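Local structure of malonyl-CoA decarboxylase (Rhodopseudomonas palustris, 4KSA) at residues A80-F85 against R154-D159; G171-Q176 against N282-Q287; R206-L209 against D213-C216. The protein probably catalyses the decarboxylation of malonyl-CoA to acetyl-CoA and carbon dioxide. All coordinates share one frame; numbering follows the deposited sequence.

Contact 1: residues A80-F85 against R154-D159; sequences ALAEQF and RHVDDD
V156 lays its CG2 methyl over the backbone between L81 and A82, and with it closes a helix-helix packing within the all-helical N-terminal part of the protein, where helix 71-83 meets the start of helix 154-167. The methyl sits 3.8 Å from A82 N and equally near A82 CB, while L81 CB lies 4.1 Å from the same CG2. The two branches of V156 share the work. CG2 points at the backbone of A82, and CG1, anti to the backbone N of V156 (chi1 167°), turns to the CD1 methyl of L81, whose side chain crosses that of V156 at about a right angle. The alanine at 82 has just a CB to offer, which lets the valine come close to the helix backbone; the CA atoms of A82 and V156 are 5.9 Å apart. L81 also touches L122 and M139, on helices 118-126 and 132-146, and R119 ties the two segments together by hydrogen bonding to L81 O and making a salt bridge with D159. On the same segment as L81, A80 O accepts from two backbone donors, Q84 N at 2.9 Å and F85 N at 3.3 Å.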
loop_
_atom_site.group_PDB
_atom_site.type_symbol
_atom_site.label_atom_id
_atom_site.label_comp_id
_atom_site.label_asym_id
_atom_site.label_seq_id
_atom_site.Cartn_x
_atom_site.Cartn_y
_atom_site.Cartn_z
ATOM N N ALA A 80 -2.288 42.172 16.230
ATOM C CA ALA A 80 -1.335 41.968 17.315
ATOM C C ALA A 80 -0.080 41.284 16.756
ATOM O O ALA A 80 1.031 41.546 17.227
ATOM C CB ALA A 80 -1.961 41.101 18.422
ATOM N N LEU A 81 -0.250 40.410 15.762
ATOM C CA LEU A 81 0.904 39.739 15.191
ATOM C C LEU A 81 1.792 40.772 14.526
ATOM O O LEU A 81 3.009 40.607 14.475
ATOM C CB LEU A 81 0.499 38.674 14.159
ATOM C CG LEU A 81 -0.322 37.465 14.638
ATOM C CD1 LEU A 81 -0.808 36.679 13.438
ATOM C CD2 LEU A 81 0.494 36.587 15.563
ATOM N N ALA A 82 1.190 41.850 14.037
ATOM C CA ALA A 82 1.968 42.877 13.357
ATOM C C ALA A 82 2.724 43.823 14.277
ATOM O O ALA A 82 3.920 44.066 14.055
ATOM C CB ALA A 82 1.089 43.673 12.413
ATOM N N GLU A 83 2.060 44.348 15.308
ATOM C CA GLU A 83 2.733 45.284 16.200
ATOM C C GLU A 83 3.436 44.674 17.409
ATOM O O GLU A 83 4.549 45.078 17.746
ATOM C CB GLU A 83 1.771 46.378 16.675
ATOM C CG GLU A 83 0.738 45.944 17.690
ATOM C CD GLU A 83 -0.022 47.130 18.278
ATOM O OE1 GLU A 83 -0.429 48.028 17.498
ATOM O OE2 GLU A 83 -0.219 47.159 19.518
ATOM N N GLN A 84 2.820 43.699 18.058
ATOM C CA GLN A 84 3.461 43.115 19.222
ATOM C C GLN A 84 4.465 41.989 18.962
ATOM O O GLN A 84 5.498 41.907 19.627
ATOM C CB GLN A 84 2.389 42.657 20.205
ATOM C CG GLN A 84 1.609 43.844 20.747
ATOM C CD GLN A 84 0.423 43.446 21.576
ATOM O OE1 GLN A 84 0.554 42.683 22.547
ATOM N NE2 GLN A 84 -0.757 43.963 21.209
ATOM N N PHE A 85 4.189 41.144 17.977
ATOM C CA PHE A 85 5.067 40.026 17.703
ATOM C C PHE A 85 6.078 40.182 16.584
ATOM O O PHE A 85 6.408 39.222 15.886
ATOM C CB PHE A 85 4.220 38.797 17.484
ATOM C CG PHE A 85 3.404 38.431 18.671
ATOM C CD1 PHE A 85 3.950 37.674 19.696
ATOM C CD2 PHE A 85 2.083 38.844 18.767
ATOM C CE1 PHE A 85 3.199 37.324 20.802
ATOM C CE2 PHE A 85 1.314 38.504 19.874
ATOM C CZ PHE A 85 1.875 37.736 20.898
ATOM N N ARG A 154 0.791 43.153 5.974
ATOM C CA ARG A 154 1.564 42.658 4.852
ATOM C C ARG A 154 2.858 42.012 5.343
ATOM O O ARG A 154 3.349 41.044 4.758
ATOM C CB ARG A 154 1.866 43.805 3.887
ATOM C CG ARG A 154 2.383 43.358 2.532
ATOM C CD ARG A 154 3.902 43.352 2.495
ATOM N NE ARG A 154 4.414 42.769 1.259
ATOM C CZ ARG A 154 5.651 42.939 0.803
ATOM N NH1 ARG A 154 6.519 43.685 1.483
ATOM N NH2 ARG A 154 6.019 42.366 -0.339
ATOM N N HIS A 155 3.395 42.536 6.438
ATOM C CA HIS A 155 4.633 42.013 6.985
ATOM C C HIS A 155 4.389 40.771 7.817
ATOM O O HIS A 155 5.324 40.106 8.270
ATOM C CB HIS A 155 5.358 43.120 7.760
ATOM C CG HIS A 155 5.635 44.324 6.914
ATOM N ND1 HIS A 155 4.844 45.452 6.944
ATOM C CD2 HIS A 155 6.511 44.506 5.896
ATOM C CE1 HIS A 155 5.213 46.273 5.977
ATOM N NE2 HIS A 155 6.222 45.723 5.326
ATOM N N VAL A 156 3.119 40.454 8.011
ATOM C CA VAL A 156 2.762 39.245 8.725
ATOM C C VAL A 156 2.698 38.185 7.632
ATOM O O VAL A 156 3.158 37.061 7.806
ATOM C CB VAL A 156 1.388 39.355 9.390
ATOM C CG1 VAL A 156 0.919 37.968 9.843
ATOM C CG2 VAL A 156 1.465 40.318 10.570
ATOM N N ASP A 157 2.148 38.568 6.488
ATOM C CA ASP A 157 2.025 37.649 5.381
ATOM C C ASP A 157 3.396 37.187 4.904
ATOM O O ASP A 157 3.556 36.046 4.468
ATOM C CB ASP A 157 1.289 38.295 4.220
ATOM C CG ASP A 157 1.165 37.360 3.037
ATOM O OD1 ASP A 157 1.610 37.717 1.914
ATOM O OD2 ASP A 157 0.631 36.253 3.239
ATOM N N ASP A 158 4.382 38.074 4.982
ATOM C CA ASP A 158 5.722 37.723 4.540
ATOM C C ASP A 158 6.318 36.615 5.397
ATOM O O ASP A 158 7.101 35.801 4.907
ATOM C CB ASP A 158 6.647 38.948 4.553
ATOM C CG ASP A 158 6.398 39.895 3.381
ATOM O OD1 ASP A 158 7.159 40.881 3.255
ATOM O OD2 ASP A 158 5.453 39.666 2.593
ATOM N N ASP A 159 5.950 36.569 6.670
ATOM C CA ASP A 159 6.483 35.525 7.530
ATOM C C ASP A 159 5.800 34.193 7.247
ATOM O O ASP A 159 6.429 33.133 7.322
ATOM C CB ASP A 159 6.330 35.916 9.003
ATOM C CG ASP A 159 7.327 36.984 9.421
ATOM O OD1 ASP A 159 6.983 37.832 10.272
ATOM O OD2 ASP A 159 8.463 36.966 8.896
#

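Contact 2: residues G171-Q176 against N282-Q287; sequences GFLVLQ and NFLIKQ
One water joins L173 to Q287: it donates a hydrogen bond to L173 O at 2.9 Å and another to Q287 OE1 at 3.0 Å, so that its two hydrogens span the two carbonyl oxygens. The Q287 amide is held from its other end as well. Its NE2 donates back to F283 O, one turn earlier, at 3.3 Å with an N-H...O angle of 153°; the carbonyl oxygen lies close to the plane of the amide, but the nitrogen stands above the carbonyl plane rather than on a lone pair. This hold probably limits the amide's rotation and helps keep OE1 facing the water. F283 is the N-cap residue of helix 284-295, and N386 takes the backbone N-H of I285 at the same helix end. The contact belongs to an acetyltransferase-like alpha/beta fold, in which helix 284-295 links the parallel strands 262-270 and 301-304 in a beta-alpha-beta crossover. Within this chain, strand 174-178 is the outermost strand at one end of the sheet, paired antiparallel with strand 214-220. L173, just ahead of that strand, and L175 within it both point toward the helix. L173 meets L284 methyl to methyl, CD2 to CD2 at 3.8 Å, the two side chains crossing at about a right angle. With CG anti to the backbone N (chi1 171°), L175 extends to the backbone of Q287, where its CD2 rests 3.9 Å from Q287 O; Y217 and F219 of strand 214-220 pack against the same leucine.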
loop_
_atom_site.group_PDB
_atom_site.type_symbol
_atom_site.label_atom_id
_atom_site.label_comp_id
_atom_site.label_asym_id
_atom_site.label_seq_id
_atom_site.Cartn_x
_atom_site.Cartn_y
_atom_site.Cartn_z
ATOM N N GLY A 171 8.885 18.564 -3.691
ATOM C CA GLY A 171 9.271 17.160 -3.699
ATOM C C GLY A 171 8.220 16.169 -3.212
ATOM O O GLY A 171 8.196 15.023 -3.655
ATOM N N PHE A 172 7.349 16.581 -2.297
ATOM C CA PHE A 172 6.331 15.658 -1.800
ATOM C C PHE A 172 4.997 15.892 -2.442
ATOM O O PHE A 172 3.998 15.329 -1.994
ATOM C CB PHE A 172 6.152 15.751 -0.281
ATOM C CG PHE A 172 7.374 15.375 0.502
ATOM C CD1 PHE A 172 8.439 14.712 -0.113
ATOM C CD2 PHE A 172 7.465 15.689 1.861
ATOM C CE1 PHE A 172 9.579 14.371 0.612
ATOM C CE2 PHE A 172 8.589 15.359 2.591
ATOM C CZ PHE A 172 9.657 14.695 1.968
ATOM N N LEU A 173 4.957 16.726 -3.478
ATOM C CA LEU A 173 3.683 16.989 -4.146
ATOM C C LEU A 173 3.366 15.747 -4.970
ATOM O O LEU A 173 4.228 15.223 -5.658
ATOM C CB LEU A 173 3.781 18.223 -5.041
ATOM C CG LEU A 173 2.401 18.780 -5.417
ATOM C CD1 LEU A 173 1.738 19.415 -4.205
ATOM C CD2 LEU A 173 2.550 19.795 -6.527
ATOM N N VAL A 174 2.137 15.263 -4.883
ATOM C CA VAL A 174 1.758 14.062 -5.605
ATOM C C VAL A 174 0.503 14.265 -6.422
ATOM O O VAL A 174 -0.469 14.846 -5.945
ATOM C CB VAL A 174 1.527 12.899 -4.642
ATOM C CG1 VAL A 174 0.887 11.728 -5.375
ATOM C CG2 VAL A 174 2.847 12.486 -4.026
ATOM N N LEU A 175 0.541 13.783 -7.665
ATOM C CA LEU A 175 -0.589 13.901 -8.567
ATOM C C LEU A 175 -1.468 12.661 -8.456
ATOM O O LEU A 175 -0.980 11.545 -8.367
ATOM C CB LEU A 175 -0.087 14.063 -9.992
ATOM C CG LEU A 175 -1.159 13.990 -11.084
ATOM C CD1 LEU A 175 -2.054 15.231 -11.049
ATOM C CD2 LEU A 175 -0.473 13.858 -12.432
ATOM N N GLN A 176 -2.771 12.861 -8.439
ATOM C CA GLN A 176 -3.692 11.749 -8.335
ATOM C C GLN A 176 -4.853 11.985 -9.278
ATOM O O GLN A 176 -5.312 13.116 -9.432
ATOM C CB GLN A 176 -4.223 11.602 -6.898
ATOM C CG GLN A 176 -3.350 10.745 -6.017
ATOM C CD GLN A 176 -3.165 9.367 -6.606
ATOM O OE1 GLN A 176 -4.135 8.623 -6.778
ATOM N NE2 GLN A 176 -1.920 9.021 -6.944
ATOM N N ASN A 282 7.253 24.581 -11.422
ATOM C CA ASN A 282 6.824 25.034 -12.721
ATOM C C ASN A 282 6.458 23.893 -13.640
ATOM O O ASN A 282 5.855 24.098 -14.694
ATOM C CB ASN A 282 7.930 25.883 -13.305
ATOM C CG ASN A 282 8.127 27.157 -12.514
ATOM O OD1 ASN A 282 7.343 28.093 -12.637
ATOM N ND2 ASN A 282 9.154 27.188 -11.668
ATOM N N PHE A 283 6.777 22.680 -13.217
ATOM C CA PHE A 283 6.504 21.528 -14.054
ATOM C C PHE A 283 5.320 20.700 -13.603
ATOM O O PHE A 283 5.376 19.474 -13.539
ATOM C CB PHE A 283 7.775 20.705 -14.159
ATOM C CG PHE A 283 8.914 21.483 -14.717
ATOM C CD1 PHE A 283 8.967 21.771 -16.077
ATOM C CD2 PHE A 283 9.896 21.995 -13.889
ATOM C CE1 PHE A 283 9.987 22.566 -16.606
ATOM C CE2 PHE A 283 10.929 22.795 -14.404
ATOM C CZ PHE A 283 10.975 23.082 -15.763
ATOM N N LEU A 284 4.230 21.395 -13.314
ATOM C CA LEU A 284 3.015 20.740 -12.882
ATOM C C LEU A 284 2.304 20.107 -14.054
ATOM O O LEU A 284 2.006 18.920 -14.030
ATOM C CB LEU A 284 2.077 21.736 -12.194
ATOM C CG LEU A 284 2.539 22.424 -10.909
ATOM C CD1 LEU A 284 1.316 23.096 -10.331
ATOM C CD2 LEU A 284 3.120 21.427 -9.897
ATOM N N ILE A 285 2.023 20.896 -15.081
ATOM C CA ILE A 285 1.330 20.372 -16.250
ATOM C C ILE A 285 2.148 19.249 -16.908
ATOM O O ILE A 285 1.603 18.309 -17.493
ATOM C CB ILE A 285 1.042 21.511 -17.241
ATOM C CG1 ILE A 285 0.203 22.587 -16.536
ATOM C CG2 ILE A 285 0.306 20.971 -18.477
ATOM C CD1 ILE A 285 -1.187 22.134 -16.174
ATOM N N LYS A 286 3.461 19.343 -16.781
ATOM C CA LYS A 286 4.343 18.327 -17.321
ATOM C C LYS A 286 3.884 16.974 -16.769
ATOM O O LYS A 286 3.625 16.024 -17.514
ATOM C CB LYS A 286 5.770 18.607 -16.872
ATOM C CG LYS A 286 6.818 18.305 -17.894
ATOM C CD LYS A 286 7.087 16.834 -18.022
ATOM C CE LYS A 286 8.390 16.647 -18.769
ATOM N NZ LYS A 286 9.471 17.471 -18.152
ATOM N N GLN A 287 3.754 16.901 -15.452
ATOM C CA GLN A 287 3.331 15.673 -14.819
ATOM C C GLN A 287 1.960 15.198 -15.285
ATOM O O GLN A 287 1.773 14.016 -15.555
ATOM C CB GLN A 287 3.351 15.856 -13.313
ATOM C CG GLN A 287 4.686 16.357 -12.812
ATOM C CD GLN A 287 4.703 16.497 -11.315
ATOM O OE1 GLN A 287 4.602 15.507 -10.587
ATOM N NE2 GLN A 287 4.815 17.730 -10.840
HETATM O O HOH W 1 4.985 16.849 -7.879
#

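Contact 3: residues R206-L209 against D213-C216; sequences RARL and DRRC
R214 sets its CB at the edge of the R208 guanidinium, 4.1 Å from NH2. Beyond CB the R214 chain bends away from the helix. Its NH2 makes a weak hydrogen bond back to D213 O and a charge pairing with D213 OD2, while NH1 hydrogen-bonds to L247 O. The two guanidinium planes are 76° apart, and R208 NH2 stays 5.5 Å from R214 NE; the salt bridge from R208 NH1 to E233 probably offsets the nearness of these like charges. A short loop joins helix 202-209 to strand 214-220, so this is a local helix-loop-strand connection at the start of the second strand of the mixed sheet of the acetyltransferase-like fold, with the helix end folded against the first residues of the strand. R215 points away from the helix: its NH1 donates to R214 O at 3.1 Å and its NH2 pairs with E295. C216 turns back toward the helix and places SG over one face of the R208 guanidinium, 3.7 Å from NH1. R208 reaches there because its chain leaves with CG anti to the backbone N and then bends (chi2 -86°). The CD2 methyl of L209 also packs against C216 SG.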
loop_
_atom_site.group_PDB
_atom_site.type_symbol
_atom_site.label_atom_id
_atom_site.label_comp_id
_atom_site.label_asym_id
_atom_site.label_seq_id
_atom_site.Cartn_x
_atom_site.Cartn_y
_atom_site.Cartn_z
ATOM N N ARG A 206 -20.911 12.551 -9.718
ATOM C CA ARG A 206 -20.766 11.242 -10.356
ATOM C C ARG A 206 -21.005 11.384 -11.853
ATOM O O ARG A 206 -20.294 10.785 -12.668
ATOM C CB ARG A 206 -21.747 10.215 -9.775
ATOM C CG ARG A 206 -21.863 8.964 -10.650
ATOM C CD ARG A 206 -22.277 7.704 -9.891
ATOM N NE ARG A 206 -23.644 7.727 -9.368
ATOM C CZ ARG A 206 -24.740 7.841 -10.113
ATOM N NH1 ARG A 206 -25.937 7.842 -9.534
ATOM N NH2 ARG A 206 -24.641 7.964 -11.433
ATOM N N ALA A 207 -22.011 12.183 -12.201
ATOM C CA ALA A 207 -22.343 12.428 -13.595
ATOM C C ALA A 207 -21.179 13.167 -14.253
ATOM O O ALA A 207 -20.631 12.714 -15.258
ATOM C CB ALA A 207 -23.616 13.257 -13.690
ATOM N N ARG A 208 -20.796 14.300 -13.668
ATOM C CA ARG A 208 -19.705 15.104 -14.195
ATOM C C ARG A 208 -18.395 14.337 -14.361
ATOM O O ARG A 208 -17.561 14.724 -15.173
ATOM C CB ARG A 208 -19.498 16.338 -13.305
ATOM C CG ARG A 208 -18.217 17.144 -13.573
ATOM C CD ARG A 208 -17.036 16.573 -12.797
ATOM N NE ARG A 208 -15.764 17.225 -13.101
ATOM C CZ ARG A 208 -15.137 17.150 -14.271
ATOM N NH1 ARG A 208 -13.979 17.774 -14.445
ATOM N NH2 ARG A 208 -15.670 16.458 -15.268
ATOM N N LEU A 209 -18.207 13.253 -13.611
ATOM C CA LEU A 209 -16.971 12.476 -13.724
ATOM C C LEU A 209 -17.114 11.208 -14.547
ATOM O O LEU A 209 -16.117 10.597 -14.912
ATOM C CB LEU A 209 -16.445 12.081 -12.346
ATOM C CG LEU A 209 -15.925 13.129 -11.367
ATOM C CD1 LEU A 209 -15.467 12.413 -10.105
ATOM C CD2 LEU A 209 -14.789 13.923 -11.986
ATOM N N ASP A 213 -14.651 10.810 -21.765
ATOM C CA ASP A 213 -13.847 11.801 -22.465
ATOM C C ASP A 213 -13.514 12.980 -21.546
ATOM O O ASP A 213 -13.073 14.042 -21.995
ATOM C CB ASP A 213 -14.561 12.261 -23.750
ATOM C CG ASP A 213 -15.786 13.118 -23.482
ATOM O OD1 ASP A 213 -16.492 12.862 -22.482
ATOM O OD2 ASP A 213 -16.048 14.041 -24.294
ATOM N N ARG A 214 -13.724 12.770 -20.246
ATOM C CA ARG A 214 -13.435 13.765 -19.212
ATOM C C ARG A 214 -12.509 13.126 -18.175
ATOM O O ARG A 214 -12.660 11.954 -17.855
ATOM C CB ARG A 214 -14.727 14.235 -18.542
ATOM C CG ARG A 214 -15.624 15.071 -19.434
ATOM C CD ARG A 214 -15.117 16.505 -19.570
ATOM N NE ARG A 214 -15.759 17.217 -20.677
ATOM C CZ ARG A 214 -15.467 17.017 -21.960
ATOM N NH1 ARG A 214 -16.098 17.700 -22.902
ATOM N NH2 ARG A 214 -14.531 16.144 -22.306
ATOM N N ARG A 215 -11.547 13.898 -17.672
ATOM C CA ARG A 215 -10.586 13.423 -16.676
ATOM C C ARG A 215 -10.036 14.582 -15.874
ATOM O O ARG A 215 -9.479 15.504 -16.454
ATOM C CB ARG A 215 -9.389 12.753 -17.347
ATOM C CG ARG A 215 -9.696 11.499 -18.087
ATOM C CD ARG A 215 -9.059 10.306 -17.414
ATOM N NE ARG A 215 -9.040 9.149 -18.302
ATOM C CZ ARG A 215 -10.110 8.685 -18.946
ATOM N NH1 ARG A 215 -11.290 9.280 -18.799
ATOM N NH2 ARG A 215 -9.998 7.630 -19.748
ATOM N N CYS A 216 -10.172 14.555 -14.553
ATOM C CA CYS A 216 -9.593 15.631 -13.747
ATOM C C CYS A 216 -8.576 15.065 -12.785
ATOM O O CYS A 216 -8.693 13.931 -12.319
ATOM C CB CYS A 216 -10.657 16.405 -12.989
ATOM S SG CYS A 216 -11.986 15.381 -12.477
#

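Contact 1 lies in the helical N-terminal part, contacts 2 and 3 in the acetyltransferase-like part, and along the chain helix 154-167 of contact 1 is followed directly by strand 174-178 of contact 2. Their centres are about 31 Å apart, and both also reach the second subunit. Contact 3 is nested inside the loop that contact 2 closes; the nearest atoms of the two are about 5 Å apart, and their strands 174-178 and 214-220 are neighbours in one sheet. Contacts 1 and 3, about 43 Å apart between centres, fall on opposite sides of the chain's centre. H162, a magnesium-binding residue whose ion is not bound to this chain in the model, has its side chain about 11 Å from that of V156; contacts 2 and 3 lie away from that site.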